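Local coordinates for PPC domain-containing protein (Archaeoglobus fulgidus, PDB 2H6L) that is of unknown function but binds zinc through a cluster of histidines and assembles as a trimer of PPC domains, at residues F12-D17 against E27-E32. Residues are numbered along the deposited sequence; the frame is centred on the assembly and turned at random.
Sequences FLLRLD and EEFLEE
Phe29 of helix 22-33 meets Phe12 with the edge of its ring and Leu14 with one face, both on strand 10-15, packing the helix of this PPC domain onto its antiparallel sheet. The aromatic pair is a T-shaped (edge-to-face) stack: the rim of Phe29 is directed at a face of Phe12, with centroids 5.0 Å apart and planes at 74°. A CH-pi contact forms over one face of the Phe29 ring, where Leu14 CD2 sits 3.8 Å from its centroid, 14° off its normal. The second methyl, Leu14 CD1, lies nearer the root of the same ring, 3.8 Å from Phe29 CG, so both branches of the leucine are used. The Phe29 side chain, its CG anti to the backbone N (chi1 172°), reaches from the helix to the strand. Cut back to an alanine here, the residue would probably leave the face of Phe12 and both Leu14 methyls without their partner, opening a gap between helix and sheet. The strand itself pairs with strand 113-119 on one edge and with a strand of the second subunit on the other; Val3 of the second subunit also packs on Phe29. At the end of the ring, Phe29 CZ stands 3.5 Å from Phe12 CG.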
loop_
_atom_site.group_PDB
_atom_site.type_symbol
_atom_site.label_atom_id
_atom_site.label_comp_id
_atom_site.label_asym_id
_atom_site.label_seq_id
_atom_site.Cartn_x
_atom_site.Cartn_y
_atom_site.Cartn_z
ATOM N N PHE A 12 2.150 -6.469 -13.897
ATOM C CA PHE A 12 0.961 -6.126 -14.662
ATOM C C PHE A 12 0.232 -4.915 -14.120
ATOM O O PHE A 12 0.069 -4.759 -12.912
ATOM C CB PHE A 12 -0.028 -7.292 -14.662
ATOM C CG PHE A 12 0.474 -8.519 -15.353
ATOM C CD1 PHE A 12 0.447 -8.605 -16.739
ATOM C CD2 PHE A 12 0.951 -9.600 -14.619
ATOM C CE1 PHE A 12 0.884 -9.746 -17.390
ATOM C CE2 PHE A 12 1.394 -10.752 -15.255
ATOM C CZ PHE A 12 1.359 -10.829 -16.644
ATOM N N LEU A 13 -0.201 -4.050 -15.028
ATOM C CA LEU A 13 -0.994 -2.893 -14.656
ATOM C C LEU A 13 -2.291 -3.163 -15.407
ATOM O O LEU A 13 -2.267 -3.473 -16.590
ATOM C CB LEU A 13 -0.353 -1.593 -15.144
ATOM C CG LEU A 13 0.817 -1.032 -14.331
ATOM C CD1 LEU A 13 1.297 0.283 -14.966
ATOM C CD2 LEU A 13 0.377 -0.791 -12.894
ATOM N N LEU A 14 -3.423 -3.083 -14.729
ATOM C CA LEU A 14 -4.672 -3.351 -15.420
ATOM C C LEU A 14 -5.637 -2.198 -15.284
ATOM O O LEU A 14 -5.659 -1.506 -14.265
ATOM C CB LEU A 14 -5.359 -4.604 -14.854
ATOM C CG LEU A 14 -4.545 -5.747 -14.254
ATOM C CD1 LEU A 14 -5.521 -6.747 -13.653
ATOM C CD2 LEU A 14 -3.659 -6.421 -15.296
ATOM N N ARG A 15 -6.426 -1.986 -16.330
ATOM C CA ARG A 15 -7.463 -0.965 -16.307
ATOM C C ARG A 15 -8.738 -1.795 -16.241
ATOM O O ARG A 15 -9.093 -2.460 -17.212
ATOM C CB ARG A 15 -7.460 -0.121 -17.592
ATOM C CG ARG A 15 -8.703 0.765 -17.717
ATOM C CD ARG A 15 -8.737 1.596 -18.998
ATOM N NE ARG A 15 -10.015 2.288 -19.121
ATOM C CZ ARG A 15 -10.306 3.208 -20.041
ATOM N NH1 ARG A 15 -9.411 3.571 -20.953
ATOM N NH2 ARG A 15 -11.500 3.782 -20.031
ATOM N N LEU A 16 -9.404 -1.780 -15.090
ATOM C CA LEU A 16 -10.636 -2.538 -14.906
ATOM C C LEU A 16 -11.803 -1.917 -15.649
ATOM O O LEU A 16 -11.779 -0.734 -15.973
ATOM C CB LEU A 16 -10.983 -2.628 -13.419
ATOM C CG LEU A 16 -10.338 -3.781 -12.648
ATOM C CD1 LEU A 16 -8.890 -3.926 -13.046
ATOM C CD2 LEU A 16 -10.478 -3.542 -11.157
ATOM N N ASP A 17 -12.824 -2.725 -15.912
ATOM C CA ASP A 17 -14.013 -2.254 -16.612
ATOM C C ASP A 17 -15.009 -1.570 -15.689
ATOM O O ASP A 17 -15.277 -2.033 -14.575
ATOM C CB ASP A 17 -14.722 -3.419 -17.313
ATOM C CG ASP A 17 -13.893 -4.018 -18.426
ATOM O OD1 ASP A 17 -13.416 -3.255 -19.289
ATOM O OD2 ASP A 17 -13.723 -5.253 -18.444
ATOM N N GLU A 27 -9.818 -11.610 -10.311
ATOM C CA GLU A 27 -9.829 -13.066 -10.296
ATOM C C GLU A 27 -9.897 -13.642 -11.706
ATOM O O GLU A 27 -9.300 -14.678 -11.980
ATOM C CB GLU A 27 -10.993 -13.587 -9.439
ATOM C CG GLU A 27 -10.968 -13.042 -8.005
ATOM C CD GLU A 27 -11.621 -13.967 -6.990
ATOM O OE1 GLU A 27 -12.670 -14.565 -7.313
ATOM O OE2 GLU A 27 -11.089 -14.083 -5.859
ATOM N N GLU A 28 -10.611 -12.976 -12.608
ATOM C CA GLU A 28 -10.694 -13.471 -13.978
ATOM C C GLU A 28 -9.325 -13.333 -14.625
ATOM O O GLU A 28 -8.870 -14.223 -15.344
ATOM C CB GLU A 28 -11.744 -12.691 -14.773
ATOM C CG GLU A 28 -13.177 -13.013 -14.359
ATOM C CD GLU A 28 -14.200 -12.118 -15.034
ATOM O OE1 GLU A 28 -14.199 -12.047 -16.282
ATOM O OE2 GLU A 28 -15.005 -11.488 -14.315
ATOM N N PHE A 29 -8.662 -12.213 -14.364
ATOM C CA PHE A 29 -7.337 -11.988 -14.914
ATOM C C PHE A 29 -6.366 -13.079 -14.451
ATOM O O PHE A 29 -5.619 -13.648 -15.253
ATOM C CB PHE A 29 -6.806 -10.632 -14.463
ATOM C CG PHE A 29 -5.376 -10.402 -14.835
ATOM C CD1 PHE A 29 -5.013 -10.221 -16.161
ATOM C CD2 PHE A 29 -4.381 -10.408 -13.860
ATOM C CE1 PHE A 29 -3.680 -10.052 -16.517
ATOM C CE2 PHE A 29 -3.045 -10.238 -14.202
ATOM C CZ PHE A 29 -2.692 -10.059 -15.537
ATOM N N LEU A 30 -6.378 -13.361 -13.151
ATOM C CA LEU A 30 -5.495 -14.366 -12.570
ATOM C C LEU A 30 -5.705 -15.747 -13.184
ATOM O O LEU A 30 -4.738 -16.453 -13.482
ATOM C CB LEU A 30 -5.703 -14.427 -11.048
ATOM C CG LEU A 30 -5.467 -13.088 -10.333
ATOM C CD1 LEU A 30 -5.909 -13.154 -8.871
ATOM C CD2 LEU A 30 -3.997 -12.745 -10.434
ATOM N N GLU A 31 -6.966 -16.134 -13.362
ATOM C CA GLU A 31 -7.296 -17.435 -13.949
ATOM C C GLU A 31 -6.752 -17.517 -15.372
ATOM O O GLU A 31 -6.192 -18.532 -15.784
ATOM C CB GLU A 31 -8.817 -17.641 -13.974
ATOM C CG GLU A 31 -9.484 -17.728 -12.603
ATOM C CD GLU A 31 -9.501 -19.142 -12.035
ATOM O OE1 GLU A 31 -8.437 -19.798 -12.027
ATOM O OE2 GLU A 31 -10.582 -19.595 -11.591
ATOM N N GLU A 32 -6.918 -16.431 -16.118
ATOM C CA GLU A 32 -6.454 -16.365 -17.497
ATOM C C GLU A 32 -4.945 -16.508 -17.608
ATOM O O GLU A 32 -4.438 -17.188 -18.505
ATOM C CB GLU A 32 -6.898 -15.045 -18.126
ATOM C CG GLU A 32 -6.254 -14.739 -19.464
ATOM C CD GLU A 32 -6.750 -13.438 -20.054
ATOM O OE1 GLU A 32 -6.643 -12.399 -19.367
ATOM O OE2 GLU A 32 -7.245 -13.457 -21.203
#